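Local structure of glucose-6-phosphate 1-dehydrogenase (Mycobacterium avium, 4LGV) at residues A[219-233]-A[341-355]. The protein probably catalyses the NADP-dependent oxidation of glucose 6-phosphate to 6-phosphogluconolactone, the entry step of the pentose phosphate pathway. Residues are numbered along the deposited sequence; the frame is centred on the assembly and turned at random.
Sequences RDSISEIHITMAEDF and KALPHKVTEVRMFLH
Phe353 drives the edge of its ring into the face of His226, a T-shaped pair with planes at 66° in which Phe353 CE1 lies over the imidazole centre, 3.5 Å from His226 ND1. His226 NE2 donates to Glu224 OE1 at 2.8 Å, on the anti side of a carboxylate two residues back on the same strand; that oxygen also accepts from His475 N. His475, stacked on Phe353, and Trp477, meeting His226, complete this aromatic group. On the same face Arg351 grips Glu349 side-on, NE to OE1 and NH2 to OE2, both 3.0 Å; Trp481 N also binds Glu349 OE2, and Arg351 NH1 reaches Gln373. A water joins Glu349 OE1 to Thr228 OG1, itself held by Arg338.

The antiparallel strands, 222-230 and 347-354, are neighbours in the large mixed sheet of the C-terminal domain. A classic beta bulge, with Ser223 and Glu224 both opposite Phe353, shifts the register. Within it, Ser223 CB lies over the His355 face, toward its rim, while His355 NE2 donates in its ring plane to Arg219 O at 3.2 Å.

On the face opposite His226, Ile225, Ile227, Val350 and Met352 pack side by side; Met352 bends at its last torsion (chi3 93°), its CE 3.9 Å from Ile225 CD1. Ile227, Val350 and Met229 touch helix 246-264. Past strand 222-230, Lys341, in the loop leading into strand 347-354, forms a salt bridge through NZ to the syn side of Glu231 OE1 (2.8 Å).

One face is thus mainly apolar, whereas the other also holds buried Glu224, Glu349 and Arg351, and a histidine whose ring rotation is probably held by Phe353 and Glu224.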
loop_
_atom_site.group_PDB
_atom_site.type_symbol
_atom_site.label_atom_id
_atom_site.label_comp_id
_atom_site.label_asym_id
_atom_site.label_seq_id
_atom_site.Cartn_x
_atom_site.Cartn_y
_atom_site.Cartn_z
ATOM N N ARG A 219 0.265 -5.819 8.862
ATOM C CA ARG A 219 1.245 -5.118 9.687
ATOM C C ARG A 219 1.498 -3.680 9.282
ATOM O O ARG A 219 2.149 -2.942 10.023
ATOM C CB ARG A 219 2.584 -5.857 9.614
ATOM C CG ARG A 219 3.191 -5.860 8.224
ATOM C CD ARG A 219 4.238 -6.939 8.068
ATOM N NE ARG A 219 5.409 -6.663 8.900
ATOM C CZ ARG A 219 6.405 -5.834 8.568
ATOM N NH1 ARG A 219 6.382 -5.120 7.463
ATOM N NH2 ARG A 219 7.426 -5.726 9.380
ATOM N N ASP A 220 1.024 -3.270 8.106
ATOM C CA ASP A 220 1.253 -1.901 7.673
ATOM C C ASP A 220 0.285 -0.993 8.416
ATOM O O ASP A 220 0.561 0.218 8.563
ATOM C CB ASP A 220 1.084 -1.725 6.154
ATOM C CG ASP A 220 2.173 -2.429 5.341
ATOM O OD1 ASP A 220 3.247 -2.745 5.876
ATOM O OD2 ASP A 220 1.975 -2.630 4.123
ATOM N N SER A 221 -0.838 -1.554 8.889
ATOM C CA SER A 221 -1.769 -0.748 9.658
ATOM C C SER A 221 -1.796 -1.141 11.123
ATOM O O SER A 221 -2.063 -0.307 11.964
ATOM C CB SER A 221 -3.186 -0.775 9.025
ATOM O OG SER A 221 -3.242 -0.096 7.765
ATOM N N ILE A 222 -1.608 -2.424 11.412
ATOM C CA ILE A 222 -1.842 -2.969 12.759
ATOM C C ILE A 222 -0.509 -3.049 13.470
ATOM O O ILE A 222 0.443 -3.611 12.927
ATOM C CB ILE A 222 -2.415 -4.387 12.716
ATOM C CG1 ILE A 222 -3.778 -4.460 12.025
ATOM C CG2 ILE A 222 -2.510 -4.980 14.090
ATOM C CD1 ILE A 222 -4.792 -3.490 12.534
ATOM N N SER A 223 -0.436 -2.474 14.672
ATOM C CA SER A 223 0.821 -2.521 15.459
ATOM C C SER A 223 0.872 -3.629 16.483
ATOM O O SER A 223 1.936 -4.131 16.770
ATOM C CB SER A 223 1.132 -1.222 16.188
ATOM O OG SER A 223 0.148 -1.020 17.174
ATOM N N GLU A 224 -0.268 -4.062 16.956
ATOM C CA GLU A 224 -0.317 -4.967 18.069
ATOM C C GLU A 224 -1.695 -5.604 18.179
ATOM O O GLU A 224 -2.696 -4.949 17.884
ATOM C CB GLU A 224 -0.024 -4.162 19.342
ATOM C CG GLU A 224 0.100 -4.943 20.614
ATOM C CD GLU A 224 0.855 -4.138 21.680
ATOM O OE1 GLU A 224 0.587 -4.309 22.916
ATOM O OE2 GLU A 224 1.692 -3.320 21.290
ATOM N N ILE A 225 -1.743 -6.820 18.709
ATOM C CA ILE A 225 -2.992 -7.524 18.942
ATOM C C ILE A 225 -3.089 -8.016 20.380
ATOM O O ILE A 225 -2.122 -8.562 20.895
ATOM C CB ILE A 225 -3.103 -8.729 17.989
ATOM C CG1 ILE A 225 -3.087 -8.242 16.534
ATOM C CG2 ILE A 225 -4.395 -9.465 18.240
ATOM C CD1 ILE A 225 -3.108 -9.288 15.476
ATOM N N HIS A 226 -4.250 -7.823 21.021
ATOM C CA HIS A 226 -4.514 -8.365 22.368
ATOM C C HIS A 226 -5.741 -9.262 22.314
ATOM O O HIS A 226 -6.796 -8.858 21.813
ATOM C CB HIS A 226 -4.831 -7.304 23.387
ATOM C CG HIS A 226 -3.684 -6.435 23.750
ATOM N ND1 HIS A 226 -3.800 -5.417 24.672
ATOM C CD2 HIS A 226 -2.421 -6.373 23.275
ATOM C CE1 HIS A 226 -2.634 -4.803 24.799
ATOM N NE2 HIS A 226 -1.787 -5.350 23.943
ATOM N N ILE A 227 -5.582 -10.479 22.789
ATOM C CA ILE A 227 -6.681 -11.420 22.880
ATOM C C ILE A 227 -7.014 -11.663 24.349
ATOM O O ILE A 227 -6.140 -12.024 25.139
ATOM C CB ILE A 227 -6.305 -12.736 22.211
ATOM C CG1 ILE A 227 -6.183 -12.486 20.706
ATOM C CG2 ILE A 227 -7.353 -13.777 22.520
ATOM C CD1 ILE A 227 -5.744 -13.696 19.892
ATOM N N THR A 228 -8.245 -11.392 24.719
ATOM C CA THR A 228 -8.690 -11.540 26.101
ATOM C C THR A 228 -9.814 -12.534 26.148
ATOM O O THR A 228 -10.816 -12.381 25.448
ATOM C CB THR A 228 -9.200 -10.210 26.666
ATOM O OG1 THR A 228 -8.132 -9.260 26.736
ATOM C CG2 THR A 228 -9.777 -10.410 28.063
ATOM N N MET A 229 -9.654 -13.570 26.963
ATOM C CA MET A 229 -10.745 -14.460 27.280
ATOM C C MET A 229 -10.981 -14.476 28.788
ATOM O O MET A 229 -10.211 -15.058 29.541
ATOM C CB MET A 229 -10.474 -15.877 26.840
ATOM C CG MET A 229 -11.585 -16.752 27.417
ATOM S SD MET A 229 -11.489 -18.397 26.808
ATOM C CE MET A 229 -12.993 -19.013 27.535
ATOM N N ALA A 230 -12.078 -13.868 29.216
ATOM C CA ALA A 230 -12.400 -13.762 30.632
ATOM C C ALA A 230 -13.689 -14.494 30.970
ATOM O O ALA A 230 -14.692 -14.409 30.235
ATOM C CB ALA A 230 -12.506 -12.305 31.018
ATOM N N GLU A 231 -13.657 -15.248 32.050
ATOM C CA GLU A 231 -14.887 -15.844 32.607
ATOM C C GLU A 231 -15.036 -15.329 34.053
ATOM O O GLU A 231 -14.077 -15.319 34.794
ATOM C CB GLU A 231 -14.808 -17.378 32.553
ATOM C CG GLU A 231 -14.797 -17.922 31.132
ATOM C CD GLU A 231 -14.576 -19.416 31.049
ATOM O OE1 GLU A 231 -13.639 -19.932 31.679
ATOM O OE2 GLU A 231 -15.363 -20.092 30.390
ATOM N N ASP A 232 -16.234 -14.897 34.410
ATOM C CA ASP A 232 -16.502 -14.301 35.721
ATOM C C ASP A 232 -16.996 -15.347 36.697
ATOM O O ASP A 232 -17.893 -15.087 37.479
ATOM C CB ASP A 232 -17.504 -13.125 35.625
ATOM C CG ASP A 232 -18.860 -13.506 34.994
ATOM O OD1 ASP A 232 -19.016 -14.610 34.437
ATOM O OD2 ASP A 232 -19.791 -12.681 35.064
ATOM N N PHE A 233 -16.453 -16.555 36.601
ATOM C CA PHE A 233 -16.821 -17.649 37.501
ATOM C C PHE A 233 -15.589 -18.538 37.673
ATOM O O PHE A 233 -14.643 -18.488 36.869
ATOM C CB PHE A 233 -18.027 -18.456 36.989
ATOM C CG PHE A 233 -17.956 -18.817 35.510
ATOM C CD1 PHE A 233 -17.276 -19.954 35.088
ATOM C CD2 PHE A 233 -18.562 -18.009 34.544
ATOM C CE1 PHE A 233 -17.200 -20.299 33.754
ATOM C CE2 PHE A 233 -18.488 -18.339 33.205
ATOM C CZ PHE A 233 -17.807 -19.489 32.796
ATOM N N LYS A 341 -10.034 -17.771 34.759
ATOM C CA LYS A 341 -11.219 -17.950 35.604
ATOM C C LYS A 341 -11.305 -16.863 36.663
ATOM O O LYS A 341 -10.298 -16.294 37.077
ATOM C CB LYS A 341 -11.156 -19.300 36.321
ATOM C CG LYS A 341 -11.069 -20.487 35.378
ATOM C CD LYS A 341 -12.406 -20.752 34.684
ATOM C CE LYS A 341 -12.333 -22.029 33.886
ATOM N NZ LYS A 341 -13.572 -22.271 33.131
ATOM N N ALA A 342 -12.525 -16.598 37.097
ATOM C CA ALA A 342 -12.792 -15.653 38.175
ATOM C C ALA A 342 -12.240 -14.258 37.848
ATOM O O ALA A 342 -11.624 -13.589 38.693
ATOM C CB ALA A 342 -12.232 -16.171 39.501
ATOM N N LEU A 343 -12.490 -13.811 36.625
ATOM C CA LEU A 343 -12.141 -12.455 36.224
ATOM C C LEU A 343 -13.409 -11.612 36.335
ATOM O O LEU A 343 -14.480 -12.159 36.586
ATOM C CB LEU A 343 -11.548 -12.484 34.807
ATOM C CG LEU A 343 -10.190 -13.179 34.710
ATOM C CD1 LEU A 343 -9.521 -12.914 33.362
ATOM C CD2 LEU A 343 -9.218 -12.783 35.821
ATOM N N PRO A 344 -13.316 -10.295 36.093
ATOM C CA PRO A 344 -14.476 -9.454 36.368
ATOM C C PRO A 344 -15.685 -9.625 35.468
ATOM O O PRO A 344 -16.792 -9.259 35.871
ATOM C CB PRO A 344 -13.932 -8.032 36.209
ATOM C CG PRO A 344 -12.466 -8.166 36.398
ATOM C CD PRO A 344 -12.136 -9.489 35.757
ATOM N N HIS A 345 -15.485 -10.113 34.252
ATOM C CA HIS A 345 -16.582 -10.246 33.298
ATOM C C HIS A 345 -16.474 -11.509 32.464
ATOM O O HIS A 345 -15.431 -12.149 32.426
ATOM C CB HIS A 345 -16.596 -9.059 32.350
ATOM C CG HIS A 345 -16.605 -7.731 33.039
ATOM N ND1 HIS A 345 -17.706 -7.244 33.714
ATOM C CD2 HIS A 345 -15.646 -6.777 33.139
ATOM C CE1 HIS A 345 -17.423 -6.050 34.207
ATOM N NE2 HIS A 345 -16.182 -5.742 33.866
ATOM N N LYS A 346 -17.573 -11.848 31.787
ATOM C CA LYS A 346 -17.567 -12.906 30.792
ATOM C C LYS A 346 -17.458 -12.301 29.393
ATOM O O LYS A 346 -18.427 -11.753 28.887
ATOM C CB LYS A 346 -18.829 -13.759 30.901
ATOM C CG LYS A 346 -18.839 -14.937 29.957
ATOM C CD LYS A 346 -20.203 -15.593 29.934
ATOM C CE LYS A 346 -20.292 -16.649 28.853
ATOM N NZ LYS A 346 -21.450 -17.549 29.086
ATOM N N VAL A 347 -16.275 -12.380 28.784
ATOM C CA VAL A 347 -16.068 -11.775 27.448
ATOM C C VAL A 347 -14.835 -12.334 26.818
ATOM O O VAL A 347 -13.838 -12.577 27.492
ATOM C CB VAL A 347 -15.979 -10.227 27.541
ATOM C CG1 VAL A 347 -14.827 -9.792 28.444
ATOM C CG2 VAL A 347 -15.878 -9.600 26.191
ATOM N N THR A 348 -14.927 -12.557 25.512
ATOM C CA THR A 348 -13.782 -12.940 24.685
ATOM C C THR A 348 -13.654 -11.922 23.594
ATOM O O THR A 348 -14.610 -11.683 22.833
ATOM C CB THR A 348 -13.956 -14.329 24.066
ATOM O OG1 THR A 348 -14.076 -15.280 25.131
ATOM C CG2 THR A 348 -12.768 -14.708 23.235
ATOM N N GLU A 349 -12.479 -11.325 23.508
ATOM C CA GLU A 349 -12.245 -10.176 22.645
ATOM C C GLU A 349 -10.902 -10.305 21.922
ATOM O O GLU A 349 -9.940 -10.836 22.453
ATOM C CB GLU A 349 -12.212 -8.917 23.553
ATOM C CG GLU A 349 -11.633 -7.665 22.954
ATOM C CD GLU A 349 -11.562 -6.506 23.919
ATOM O OE1 GLU A 349 -10.447 -6.225 24.472
ATOM O OE2 GLU A 349 -12.599 -5.854 24.098
ATOM N N VAL A 350 -10.887 -9.854 20.679
ATOM C CA VAL A 350 -9.665 -9.708 19.915
ATOM C C VAL A 350 -9.565 -8.209 19.624
ATOM O O VAL A 350 -10.422 -7.644 18.957
ATOM C CB VAL A 350 -9.699 -10.488 18.609
ATOM C CG1 VAL A 350 -8.382 -10.309 17.819
ATOM C CG2 VAL A 350 -9.912 -11.962 18.867
ATOM N N ARG A 351 -8.529 -7.565 20.151
ATOM C CA ARG A 351 -8.416 -6.115 20.042
ATOM C C ARG A 351 -7.192 -5.814 19.215
ATOM O O ARG A 351 -6.094 -6.165 19.578
ATOM C CB ARG A 351 -8.279 -5.467 21.432
ATOM C CG ARG A 351 -8.148 -3.946 21.419
ATOM C CD ARG A 351 -8.227 -3.404 22.816
ATOM N NE ARG A 351 -9.558 -3.587 23.367
ATOM C CZ ARG A 351 -10.504 -2.676 23.392
ATOM N NH1 ARG A 351 -10.274 -1.484 22.899
ATOM N NH2 ARG A 351 -11.691 -2.982 23.905
ATOM N N MET A 352 -7.390 -5.156 18.082
ATOM C CA MET A 352 -6.284 -4.862 17.185
ATOM C C MET A 352 -5.986 -3.364 17.210
ATOM O O MET A 352 -6.871 -2.559 16.919
ATOM C CB MET A 352 -6.647 -5.329 15.802
ATOM C CG MET A 352 -7.003 -6.800 15.759
ATOM S SD MET A 352 -7.653 -7.192 14.142
ATOM C CE MET A 352 -6.085 -7.684 13.502
ATOM N N PHE A 353 -4.760 -3.001 17.612
ATOM C CA PHE A 353 -4.331 -1.623 17.696
ATOM C C PHE A 353 -3.728 -1.202 16.392
ATOM O O PHE A 353 -2.824 -1.912 15.867
ATOM C CB PHE A 353 -3.241 -1.465 18.762
ATOM C CG PHE A 353 -3.720 -1.696 20.167
ATOM C CD1 PHE A 353 -3.734 -2.959 20.697
ATOM C CD2 PHE A 353 -4.187 -0.662 20.929
ATOM C CE1 PHE A 353 -4.137 -3.190 22.009
ATOM C CE2 PHE A 353 -4.622 -0.866 22.232
ATOM C CZ PHE A 353 -4.596 -2.140 22.779
ATOM N N LEU A 354 -4.168 -0.074 15.838
ATOM C CA LEU A 354 -3.497 0.455 14.627
ATOM C C LEU A 354 -2.313 1.298 14.988
ATOM O O LEU A 354 -2.279 1.811 16.074
ATOM C CB LEU A 354 -4.417 1.297 13.798
ATOM C CG LEU A 354 -5.357 0.497 12.891
ATOM C CD1 LEU A 354 -6.506 -0.120 13.670
ATOM C CD2 LEU A 354 -5.916 1.399 11.822
ATOM N N HIS A 355 -1.326 1.435 14.097
ATOM C CA HIS A 355 -0.323 2.476 14.273
ATOM C C HIS A 355 -1.016 3.824 14.250
ATOM O O HIS A 355 -2.077 4.021 13.570
ATOM C CB HIS A 355 0.723 2.503 13.115
ATOM C CG HIS A 355 1.456 1.224 12.934
ATOM N ND1 HIS A 355 2.488 0.849 13.766
ATOM C CD2 HIS A 355 1.306 0.217 12.041
ATOM C CE1 HIS A 355 2.949 -0.332 13.401
ATOM N NE2 HIS A 355 2.243 -0.742 12.362
HETATM O O HOH W 1 3.315 -3.501 12.737
HETATM O O HOH W 2 -0.329 1.759 17.882
HETATM O O HOH W 3 -8.217 -7.917 24.312
HETATM O O HOH W 4 -15.430 -15.434 27.527
HETATM O O HOH W 5 -20.031 -10.455 32.431
#